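Local coordinates for protein CocE/NonD family hydrolase (Staphylococcus aureus subsp. aureus COL, PDB 3III) that is a CocE/NonD family hydrolase, probably cleaving ester or amide bonds with a serine nucleophile in an alpha/beta-hydrolase domain, at residues V168-L171 / A172-W176; G194-M198 / Y199-A203; V134-P137 / W138-R141; S278-G281 / F282-A286. All coordinates share one frame; numbering follows the deposited sequence.

Contact 1. Residues V168-L171 / A172-W176; sequences VSYL and AVTQW. With PLM (palmitic acid), chain G.
A172 N reaches back to S169 O at 2.8 Å, arriving well above the carbonyl plane, while V173 N meets the same oxygen nearly along its C=O direction at 2.9 Å. One carbonyl is thus gripped by two successive amides at the start of helix 170-179. V173 lays its CG2 branch 3.4 Å from S169 O, while T174 N donates to Y170 O. This sharp strand-to-helix bend after strand 162-168, with S169 at phi 63° and psi -119°, is consistent with the nucleophile elbow of alpha/beta-hydrolases. S169 OG, swung anti to its own amide nitrogen, bonds H274 NE2 and palmitic acid O1, the latter at 2.6 Å. T174 CG2 comes obliquely to the Y170 ring, 3.5 Å from CE2; the ring's hydroxyl bonds E142. T174 OG1 bonds A73 O and, through a water, is linked to L171 O, to which that water donates. A chi1 of -61° turns the extended chain of Q175 back toward L171: NE2 donates to L171 O at 2.9 Å, with this oxygen almost in the amide plane, and also bonds I190 O of strand 186-192, while OE1 is held by T165 OG1.

Contact 2. Residues G194-M198 / Y199-A203; sequences GLNDM and YREVA
M198, D197 and E201 carry this turn. The carbonyl of selenomethionine M198 takes V202 N at 3.1 Å and A203 N at 3.0 Å from opposite faces, the second bond marking a wider pi-type turn in helix 198-203. M198 CB lies loosely against V202 CG1, and the selenium-bearing arm runs toward Y214 and W217 of helix 213-224. OD2 of D197, the helix N-cap, offers its syn lone pair to R200 NH1 in a 2.8 Å salt bridge, the carboxylate and guanidinium planes 61° apart, and also bonds Q252. D197 OD1 accepts a hydrogen bond from a water that accepts from Y199 N, linking the N-cap carboxylate to the first turn. E201 sends an extended side chain back to the loop that joins strand 186-192 to helix 198-203 in the S15-family alpha/beta-hydrolase domain. Its OE1 receives N196 N nearly end-on at 3.0 Å and D197 N from above the carboxylate plane at 3.1 Å; OE2 forms a salt bridge with R276 and shares a water with OD1 of N196, whose ND2 bonds G277 O. The loop amides and arginine would probably stabilise the negative charge. L195 CD2 crosses to V202 CB at 3.9 Å.

Contact 3. Residues V134-P137 / W138-R141; sequences VLSP and WSKR
S139 OG donates to S136 O at 2.7 Å, the one direct hydrogen bond between 134-137 and 138-141; it arrives 29° off the carbonyl plane. The two serine hydroxyls are close, S136 OG to S139 OG 3.5 Å, but S136 OG bonds E232. Van der Waals packing joins the outer ends. V134 covers one face of the R141 guanidinium, its CB 3.5 Å from the plane and displaced toward the rim. V134 CG1 is 3.7 Å from R141 NH1, and the two side chains cross at about a right angle. A bend at chi3 (-65°) folds the arginine to that position, and on the way its CD passes 4.1 Å from S136 CB. At the inner end, P137 CB lies near W138 CG, and the indole goes on to stack with W217 and to meet the ring of Y170. W138 adopts a left-handed backbone conformation that turns the chain from the loop toward helix 140-154. Because chi1 of S139 (63°) sets OG between its N and C, the hydroxyl can also receive E142 N: S139 is a classical serine N-cap, opening a helix of the alpha/beta-hydrolase domain and tying it to the preceding loop.

Contact 4. Residues S278-G281 / F282-A286; sequences SFEG and FKQAA
E280 answers to two residues ahead of it on the same helical face, K283 and Q284. From CB, 3.8 Å from Q284 NE2, the chain bends at chi2 (-47°), and CG keeps the same amide nitrogen as neighbour. CD then comes within 3.6 Å of K283 CE, the lysine crossing it obliquely. At the tip the two oxygens part company. OE1 gives its anti lone pair to Q284 NE2 in a 2.8 Å bond, which lies in the plane of the amide although that plane is turned 54° from the carboxylate; a water also donates to OE1. OE2 takes K283 NZ at 2.7 Å, the ammonium standing above the carboxylate plane, and is bonded by Q473 too. These are i to i+3 and i to i+4 pairs on the last turns of helix 275-284, the crossover helix of a beta-alpha-beta unit between strands 262-267 and 290-295 of the alpha/beta-hydrolase sheet. K283 gets there through a bend at its own chi3, its CG resting 3.2 Å from F279 O. The backbone itself runs in regular helical bonds, Q284 N to E280 O among them, and A285 N to G281 O, at 3.0 Å, comes where the chain leaves the helix. F282 lies toward the sheet on T264 and L292, with the ammonium of K290 against its ring.

In the fold
Contact 1, in the middle, bonds G194 O of contact 2 through W176 NE1 (2.8 Å) and packs W176 CH2 on G281 CA of contact 4 (3.4 Å). Contact 3 supplies W138, wedged between Y170 of contact 1 (CG to W138 NE1, 3.3 Å) and L195 of contact 2 (CD2 to W138 CZ3, 3.8 Å). Contacts 3 and 4 do not touch; their nearest atoms are about 11 Å apart. L195 N on ND1 and S278 OG on the carbonyl hold H274, the partner of S169, in place. Contact 1 bonds the palmitic acid through S169. The side chain of W138 is about 6 Å from the palmitic acid, that of L195 about 8 Å and that of S278 about 12 Å.

Contact 1. Residues V168-L171 / A172-W176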
loop_
_atom_site.group_PDB
_atom_site.type_symbol
_atom_site.label_atom_id
_atom_site.label_comp_id
_atom_site.label_asym_id
_atom_site.label_seq_id
_atom_site.Cartn_x
_atom_site.Cartn_y
_atom_site.Cartn_z
ATOM N N VAL A 168 6.646 5.225 5.330
ATOM C CA VAL A 168 5.408 4.448 5.151
ATOM C C VAL A 168 4.338 5.323 4.523
ATOM O O VAL A 168 4.257 6.533 4.831
ATOM C CB VAL A 168 4.913 3.933 6.549
ATOM C CG1 VAL A 168 3.627 3.139 6.431
ATOM C CG2 VAL A 168 6.075 3.050 7.194
ATOM N N SER A 169 3.511 4.687 3.701
ATOM C CA SER A 169 2.263 5.235 3.157
ATOM C C SER A 169 2.619 6.455 2.277
ATOM O O SER A 169 3.340 6.294 1.310
ATOM C CB SER A 169 1.272 5.549 4.278
ATOM O OG SER A 169 0.045 5.996 3.712
ATOM N N TYR A 170 2.146 7.661 2.575
ATOM C CA TYR A 170 2.493 8.855 1.732
ATOM C C TYR A 170 4.038 8.952 1.582
ATOM O O TYR A 170 4.551 9.245 0.508
ATOM C CB TYR A 170 1.985 10.136 2.384
ATOM C CG TYR A 170 1.887 11.375 1.539
ATOM C CD1 TYR A 170 0.646 11.977 1.335
ATOM C CD2 TYR A 170 3.021 12.017 1.031
ATOM C CE1 TYR A 170 0.524 13.156 0.593
ATOM C CE2 TYR A 170 2.921 13.195 0.265
ATOM C CZ TYR A 170 1.649 13.752 0.050
ATOM O OH TYR A 170 1.542 14.933 -0.677
ATOM N N LEU A 171 4.764 8.652 2.668
ATOM C CA LEU A 171 6.211 8.683 2.702
ATOM C C LEU A 171 6.876 7.609 1.809
ATOM O O LEU A 171 8.088 7.679 1.542
ATOM C CB LEU A 171 6.733 8.631 4.150
ATOM C CG LEU A 171 6.314 9.748 5.146
ATOM C CD1 LEU A 171 4.863 9.802 5.485
ATOM C CD2 LEU A 171 7.175 9.533 6.418
ATOM N N ALA A 172 6.121 6.568 1.458
ATOM C CA ALA A 172 6.515 5.547 0.482
ATOM C C ALA A 172 6.131 5.934 -0.938
ATOM O O ALA A 172 6.943 5.780 -1.882
ATOM C CB ALA A 172 5.913 4.164 0.851
ATOM N N VAL A 173 4.903 6.441 -1.124
ATOM C CA VAL A 173 4.444 6.821 -2.478
ATOM C C VAL A 173 5.383 7.892 -3.072
ATOM O O VAL A 173 5.784 7.815 -4.244
ATOM C CB VAL A 173 2.993 7.381 -2.476
ATOM C CG1 VAL A 173 2.535 7.796 -3.931
ATOM C CG2 VAL A 173 2.010 6.411 -1.823
ATOM N N THR A 174 5.778 8.865 -2.253
ATOM C CA THR A 174 6.690 9.919 -2.719
ATOM C C THR A 174 8.069 9.371 -3.125
ATOM O O THR A 174 8.767 9.999 -3.904
ATOM C CB THR A 174 6.866 11.029 -1.691
ATOM O OG1 THR A 174 7.263 10.488 -0.412
ATOM C CG2 THR A 174 5.583 11.833 -1.497
ATOM N N GLN A 175 8.451 8.224 -2.570
ATOM C CA GLN A 175 9.724 7.559 -2.986
ATOM C C GLN A 175 9.584 6.932 -4.346
ATOM O O GLN A 175 10.464 7.083 -5.160
ATOM C CB GLN A 175 10.129 6.501 -2.004
ATOM C CG GLN A 175 10.391 7.035 -0.592
ATOM C CD GLN A 175 10.874 5.895 0.302
ATOM O OE1 GLN A 175 11.905 5.284 0.004
ATOM N NE2 GLN A 175 10.139 5.617 1.404
ATOM N N TRP A 176 8.477 6.235 -4.624
ATOM C CA TRP A 176 8.313 5.715 -5.979
ATOM C C TRP A 176 8.400 6.876 -6.959
ATOM O O TRP A 176 9.055 6.794 -7.999
ATOM C CB TRP A 176 6.957 5.015 -6.151
ATOM C CG TRP A 176 6.740 3.746 -5.345
ATOM C CD1 TRP A 176 5.708 3.523 -4.462
ATOM C CD2 TRP A 176 7.497 2.515 -5.398
ATOM N NE1 TRP A 176 5.815 2.264 -3.927
ATOM C CE2 TRP A 176 6.864 1.603 -4.525
ATOM C CE3 TRP A 176 8.626 2.076 -6.136
ATOM C CZ2 TRP A 176 7.349 0.306 -4.304
ATOM C CZ3 TRP A 176 9.074 0.761 -5.941
ATOM C CH2 TRP A 176 8.441 -0.104 -5.031
HETATM C C1 PLM G . -1.999 7.612 5.662
HETATM O O1 PLM G . -1.165 7.981 4.837
HETATM O O2 PLM G . -2.107 6.391 5.870
HETATM C C2 PLM G . -2.858 8.632 6.337
HETATM C C3 PLM G . -3.656 8.054 7.492
HETATM C C4 PLM G . -4.436 9.070 8.325
HETATM C C5 PLM G . -4.988 8.498 9.665
HETATM C C6 PLM G . -6.242 9.199 10.254
HETATM C C7 PLM G . -6.258 9.660 11.732
HETATM C C8 PLM G . -6.943 8.737 12.775
HETATM O O HOH W 1 9.450 9.950 1.535
#

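Contact 2. Residues G194-M198 / Y199-A203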
loop_
_atom_site.group_PDB
_atom_site.type_symbol
_atom_site.label_atom_id
_atom_site.label_comp_id
_atom_site.label_asym_id
_atom_site.label_seq_id
_atom_site.Cartn_x
_atom_site.Cartn_y
_atom_site.Cartn_z
ATOM N N GLY A 194 3.597 1.536 -0.194
ATOM C CA GLY A 194 3.082 2.674 -0.945
ATOM C C GLY A 194 2.534 2.357 -2.323
ATOM O O GLY A 194 3.189 1.709 -3.132
ATOM N N LEU A 195 1.346 2.904 -2.594
ATOM C CA LEU A 195 0.754 2.858 -3.908
ATOM C C LEU A 195 1.559 3.710 -4.893
ATOM O O LEU A 195 2.432 4.477 -4.514
ATOM C CB LEU A 195 -0.707 3.353 -3.860
ATOM C CG LEU A 195 -0.983 4.804 -3.424
ATOM C CD1 LEU A 195 -0.933 5.761 -4.556
ATOM C CD2 LEU A 195 -2.374 4.854 -2.703
ATOM N N ASN A 196 1.256 3.558 -6.172
ATOM C CA ASN A 196 1.852 4.407 -7.179
ATOM C C ASN A 196 1.016 4.622 -8.459
ATOM O O ASN A 196 1.512 5.140 -9.426
ATOM C CB ASN A 196 3.250 3.903 -7.479
ATOM C CG ASN A 196 3.280 2.448 -7.734
ATOM O OD1 ASN A 196 2.660 1.972 -8.655
ATOM N ND2 ASN A 196 3.960 1.701 -6.854
ATOM N N ASP A 197 -0.268 4.253 -8.415
ATOM C CA ASP A 197 -1.239 4.485 -9.484
ATOM C C ASP A 197 -2.553 4.865 -8.837
ATOM O O ASP A 197 -3.322 4.023 -8.445
ATOM C CB ASP A 197 -1.387 3.241 -10.359
ATOM C CG ASP A 197 -2.336 3.456 -11.577
ATOM O OD1 ASP A 197 -3.135 4.440 -11.602
ATOM O OD2 ASP A 197 -2.310 2.556 -12.473
HETATM N N MSE A 198 -2.774 6.154 -8.664
HETATM C CA MSE A 198 -3.898 6.622 -7.872
HETATM C C MSE A 198 -5.218 6.157 -8.429
HETATM O O MSE A 198 -6.110 5.805 -7.651
HETATM C CB MSE A 198 -3.916 8.155 -7.767
HETATM C CG MSE A 198 -2.895 8.677 -6.845
HETATM SE SE MSE A 198 -2.990 10.667 -6.682
HETATM C CE MSE A 198 -4.749 10.742 -5.675
ATOM N N TYR A 199 -5.390 6.207 -9.747
ATOM C CA TYR A 199 -6.659 5.800 -10.319
ATOM C C TYR A 199 -7.048 4.342 -9.950
ATOM O O TYR A 199 -8.189 4.049 -9.678
ATOM C CB TYR A 199 -6.625 5.941 -11.855
ATOM C CG TYR A 199 -7.923 5.598 -12.436
ATOM C CD1 TYR A 199 -8.945 6.544 -12.510
ATOM C CD2 TYR A 199 -8.182 4.301 -12.878
ATOM C CE1 TYR A 199 -10.243 6.181 -13.025
ATOM C CE2 TYR A 199 -9.402 3.959 -13.375
ATOM C CZ TYR A 199 -10.438 4.896 -13.463
ATOM O OH TYR A 199 -11.672 4.495 -13.948
ATOM N N ARG A 200 -6.087 3.436 -9.971
ATOM C CA ARG A 200 -6.360 2.031 -9.777
ATOM C C ARG A 200 -6.315 1.624 -8.350
ATOM O O ARG A 200 -6.765 0.501 -8.040
ATOM C CB ARG A 200 -5.391 1.159 -10.578
ATOM C CG ARG A 200 -5.718 1.127 -12.063
ATOM C CD ARG A 200 -4.718 0.213 -12.853
ATOM N NE ARG A 200 -5.062 0.244 -14.272
ATOM C CZ ARG A 200 -4.784 1.241 -15.089
ATOM N NH1 ARG A 200 -4.096 2.280 -14.649
ATOM N NH2 ARG A 200 -5.195 1.197 -16.354
ATOM N N GLU A 201 -5.728 2.457 -7.484
ATOM C CA GLU A 201 -5.350 1.982 -6.149
ATOM C C GLU A 201 -6.038 2.669 -4.996
ATOM O O GLU A 201 -6.202 2.031 -3.969
ATOM C CB GLU A 201 -3.831 1.896 -5.979
ATOM C CG GLU A 201 -3.296 0.930 -7.068
ATOM C CD GLU A 201 -1.815 0.885 -7.318
ATOM O OE1 GLU A 201 -1.069 1.757 -6.810
ATOM O OE2 GLU A 201 -1.399 -0.039 -8.091
ATOM N N VAL A 202 -6.482 3.924 -5.168
ATOM C CA VAL A 202 -7.137 4.654 -4.076
ATOM C C VAL A 202 -8.390 5.447 -4.524
ATOM O O VAL A 202 -9.365 5.455 -3.801
ATOM C CB VAL A 202 -6.165 5.588 -3.290
ATOM C CG1 VAL A 202 -5.646 6.768 -4.153
ATOM C CG2 VAL A 202 -6.838 6.085 -1.993
ATOM N N ALA A 203 -8.317 6.158 -5.667
ATOM C CA ALA A 203 -9.451 6.968 -6.184
ATOM C C ALA A 203 -10.641 6.089 -6.650
ATOM O O ALA A 203 -11.813 6.440 -6.477
ATOM C CB ALA A 203 -8.978 7.969 -7.317
HETATM O O HOH W 2 0.761 0.391 -9.685
HETATM O O HOH W 3 -3.355 7.145 -11.622
#

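Contact 3. Residues V134-P137 / W138-R141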
loop_
_atom_site.group_PDB
_atom_site.type_symbol
_atom_site.label_atom_id
_atom_site.label_comp_id
_atom_site.label_asym_id
_atom_site.label_seq_id
_atom_site.Cartn_x
_atom_site.Cartn_y
_atom_site.Cartn_z
ATOM N N VAL A 134 1.524 25.371 -4.176
ATOM C CA VAL A 134 0.677 24.332 -4.709
ATOM C C VAL A 134 0.946 23.004 -3.997
ATOM O O VAL A 134 2.078 22.604 -3.825
ATOM C CB VAL A 134 0.853 24.144 -6.226
ATOM C CG1 VAL A 134 0.032 22.867 -6.714
ATOM C CG2 VAL A 134 0.432 25.428 -6.996
ATOM N N LEU A 135 -0.120 22.390 -3.513
ATOM C CA LEU A 135 -0.051 21.094 -2.841
ATOM C C LEU A 135 -0.791 20.136 -3.749
ATOM O O LEU A 135 -2.028 20.077 -3.732
ATOM C CB LEU A 135 -0.687 21.155 -1.433
ATOM C CG LEU A 135 -0.298 20.031 -0.432
ATOM C CD1 LEU A 135 -0.938 20.371 0.955
ATOM C CD2 LEU A 135 -0.722 18.634 -0.921
ATOM N N SER A 136 -0.023 19.412 -4.560
ATOM C CA SER A 136 -0.539 18.427 -5.492
ATOM C C SER A 136 0.042 17.063 -5.123
ATOM O O SER A 136 1.140 16.684 -5.556
ATOM C CB SER A 136 -0.209 18.798 -6.938
ATOM O OG SER A 136 -0.732 17.791 -7.781
ATOM N N PRO A 137 -0.653 16.328 -4.270
ATOM C CA PRO A 137 -0.114 15.080 -3.733
ATOM C C PRO A 137 0.190 14.038 -4.798
ATOM O O PRO A 137 -0.595 13.849 -5.704
ATOM C CB PRO A 137 -1.241 14.546 -2.855
ATOM C CG PRO A 137 -2.157 15.648 -2.647
ATOM C CD PRO A 137 -1.967 16.652 -3.711
ATOM N N TRP A 138 1.327 13.353 -4.670
ATOM C CA TRP A 138 1.593 12.153 -5.468
ATOM C C TRP A 138 1.569 12.518 -6.945
ATOM O O TRP A 138 0.888 11.879 -7.762
ATOM C CB TRP A 138 0.591 11.041 -5.079
ATOM C CG TRP A 138 0.631 10.672 -3.652
ATOM C CD1 TRP A 138 1.635 10.981 -2.767
ATOM C CD2 TRP A 138 -0.327 9.904 -2.892
ATOM N NE1 TRP A 138 1.357 10.476 -1.546
ATOM C CE2 TRP A 138 0.165 9.802 -1.588
ATOM C CE3 TRP A 138 -1.547 9.286 -3.192
ATOM C CZ2 TRP A 138 -0.511 9.107 -0.571
ATOM C CZ3 TRP A 138 -2.222 8.568 -2.165
ATOM C CH2 TRP A 138 -1.713 8.508 -0.881
ATOM N N SER A 139 2.344 13.565 -7.279
ATOM C CA SER A 139 2.476 14.076 -8.606
ATOM C C SER A 139 3.942 14.200 -8.997
ATOM O O SER A 139 4.823 14.191 -8.163
ATOM C CB SER A 139 1.823 15.462 -8.687
ATOM O OG SER A 139 2.496 16.407 -7.825
ATOM N N LYS A 140 4.188 14.438 -10.266
ATOM C CA LYS A 140 5.522 14.645 -10.726
ATOM C C LYS A 140 6.094 15.961 -10.196
ATOM O O LYS A 140 7.251 16.002 -9.837
ATOM C CB LYS A 140 5.578 14.682 -12.246
ATOM C CG LYS A 140 7.047 14.784 -12.753
ATOM C CD LYS A 140 7.077 14.602 -14.236
ATOM C CE LYS A 140 8.466 14.681 -14.770
ATOM N NZ LYS A 140 8.504 14.518 -16.194
ATOM N N ARG A 141 5.299 17.020 -10.180
ATOM C CA ARG A 141 5.749 18.303 -9.624
ATOM C C ARG A 141 6.172 18.159 -8.150
ATOM O O ARG A 141 7.135 18.742 -7.707
ATOM C CB ARG A 141 4.701 19.410 -9.813
ATOM C CG ARG A 141 3.381 19.295 -9.017
ATOM C CD ARG A 141 2.555 20.621 -9.291
ATOM N NE ARG A 141 3.311 21.738 -8.721
ATOM C CZ ARG A 141 3.054 23.026 -8.967
ATOM N NH1 ARG A 141 2.048 23.381 -9.728
ATOM N NH2 ARG A 141 3.815 23.960 -8.433
#

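Contact 4. Residues S278-G281 / F282-A286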
loop_
_atom_site.group_PDB
_atom_site.type_symbol
_atom_site.label_atom_id
_atom_site.label_comp_id
_atom_site.label_asym_id
_atom_site.label_seq_id
_atom_site.Cartn_x
_atom_site.Cartn_y
_atom_site.Cartn_z
ATOM N N SER A 278 2.469 -1.641 -4.131
ATOM C CA SER A 278 3.679 -2.100 -3.496
ATOM C C SER A 278 4.280 -3.198 -4.364
ATOM O O SER A 278 5.497 -3.188 -4.687
ATOM C CB SER A 278 3.434 -2.546 -2.025
ATOM O OG SER A 278 2.964 -1.471 -1.215
ATOM N N PHE A 279 3.439 -4.135 -4.791
ATOM C CA PHE A 279 3.898 -5.233 -5.653
ATOM C C PHE A 279 4.258 -4.715 -7.034
ATOM O O PHE A 279 5.276 -5.171 -7.624
ATOM C CB PHE A 279 2.809 -6.316 -5.781
ATOM C CG PHE A 279 2.714 -7.213 -4.575
ATOM C CD1 PHE A 279 3.626 -8.237 -4.390
ATOM C CD2 PHE A 279 1.764 -6.984 -3.602
ATOM C CE1 PHE A 279 3.558 -9.065 -3.300
ATOM C CE2 PHE A 279 1.705 -7.794 -2.459
ATOM C CZ PHE A 279 2.635 -8.819 -2.303
ATOM N N GLU A 280 3.424 -3.797 -7.596
ATOM C CA GLU A 280 3.758 -3.230 -8.899
ATOM C C GLU A 280 5.131 -2.564 -8.916
ATOM O O GLU A 280 5.898 -2.702 -9.916
ATOM C CB GLU A 280 2.720 -2.257 -9.459
ATOM C CG GLU A 280 1.401 -2.890 -9.959
ATOM C CD GLU A 280 1.589 -4.119 -10.845
ATOM O OE1 GLU A 280 2.390 -4.013 -11.787
ATOM O OE2 GLU A 280 0.934 -5.168 -10.595
ATOM N N GLY A 281 5.446 -1.857 -7.822
ATOM C CA GLY A 281 6.728 -1.137 -7.729
ATOM C C GLY A 281 7.862 -2.111 -7.775
ATOM O O GLY A 281 8.842 -1.940 -8.513
ATOM N N PHE A 282 7.753 -3.151 -6.955
ATOM C CA PHE A 282 8.814 -4.166 -6.926
ATOM C C PHE A 282 8.968 -4.846 -8.280
ATOM O O PHE A 282 10.090 -5.051 -8.756
ATOM C CB PHE A 282 8.573 -5.187 -5.847
ATOM C CG PHE A 282 9.568 -6.313 -5.861
ATOM C CD1 PHE A 282 10.872 -6.122 -5.427
ATOM C CD2 PHE A 282 9.229 -7.532 -6.417
ATOM C CE1 PHE A 282 11.834 -7.184 -5.468
ATOM C CE2 PHE A 282 10.140 -8.571 -6.474
ATOM C CZ PHE A 282 11.451 -8.418 -6.005
ATOM N N LYS A 283 7.853 -5.203 -8.886
ATOM C CA LYS A 283 7.869 -5.964 -10.137
ATOM C C LYS A 283 8.437 -5.152 -11.286
ATOM O O LYS A 283 9.230 -5.663 -12.025
ATOM C CB LYS A 283 6.487 -6.503 -10.550
ATOM C CG LYS A 283 5.901 -7.578 -9.663
ATOM C CD LYS A 283 4.588 -8.142 -10.204
ATOM C CE LYS A 283 3.495 -7.090 -10.354
ATOM N NZ LYS A 283 2.128 -7.594 -10.766
ATOM N N GLN A 284 7.979 -3.906 -11.428
ATOM C CA GLN A 284 8.259 -3.086 -12.599
ATOM C C GLN A 284 9.572 -2.284 -12.526
ATOM O O GLN A 284 10.099 -1.855 -13.555
ATOM C CB GLN A 284 7.133 -2.078 -12.816
ATOM C CG GLN A 284 5.835 -2.661 -13.416
ATOM C CD GLN A 284 4.808 -1.588 -13.636
ATOM O OE1 GLN A 284 5.138 -0.509 -14.137
ATOM N NE2 GLN A 284 3.573 -1.822 -13.159
ATOM N N ALA A 285 10.039 -1.994 -11.311
ATOM C CA ALA A 285 11.300 -1.270 -11.159
ATOM C C ALA A 285 12.399 -1.971 -12.009
ATOM O O ALA A 285 12.521 -3.222 -11.975
ATOM C CB ALA A 285 11.713 -1.176 -9.658
ATOM N N ALA A 286 13.221 -1.168 -12.684
ATOM C CA ALA A 286 14.346 -1.654 -13.476
ATOM C C ALA A 286 15.575 -1.930 -12.610
ATOM O O ALA A 286 16.527 -2.518 -13.063
ATOM C CB ALA A 286 14.690 -0.655 -14.639
HETATM O O HOH W 4 2.328 -6.186 -13.697
#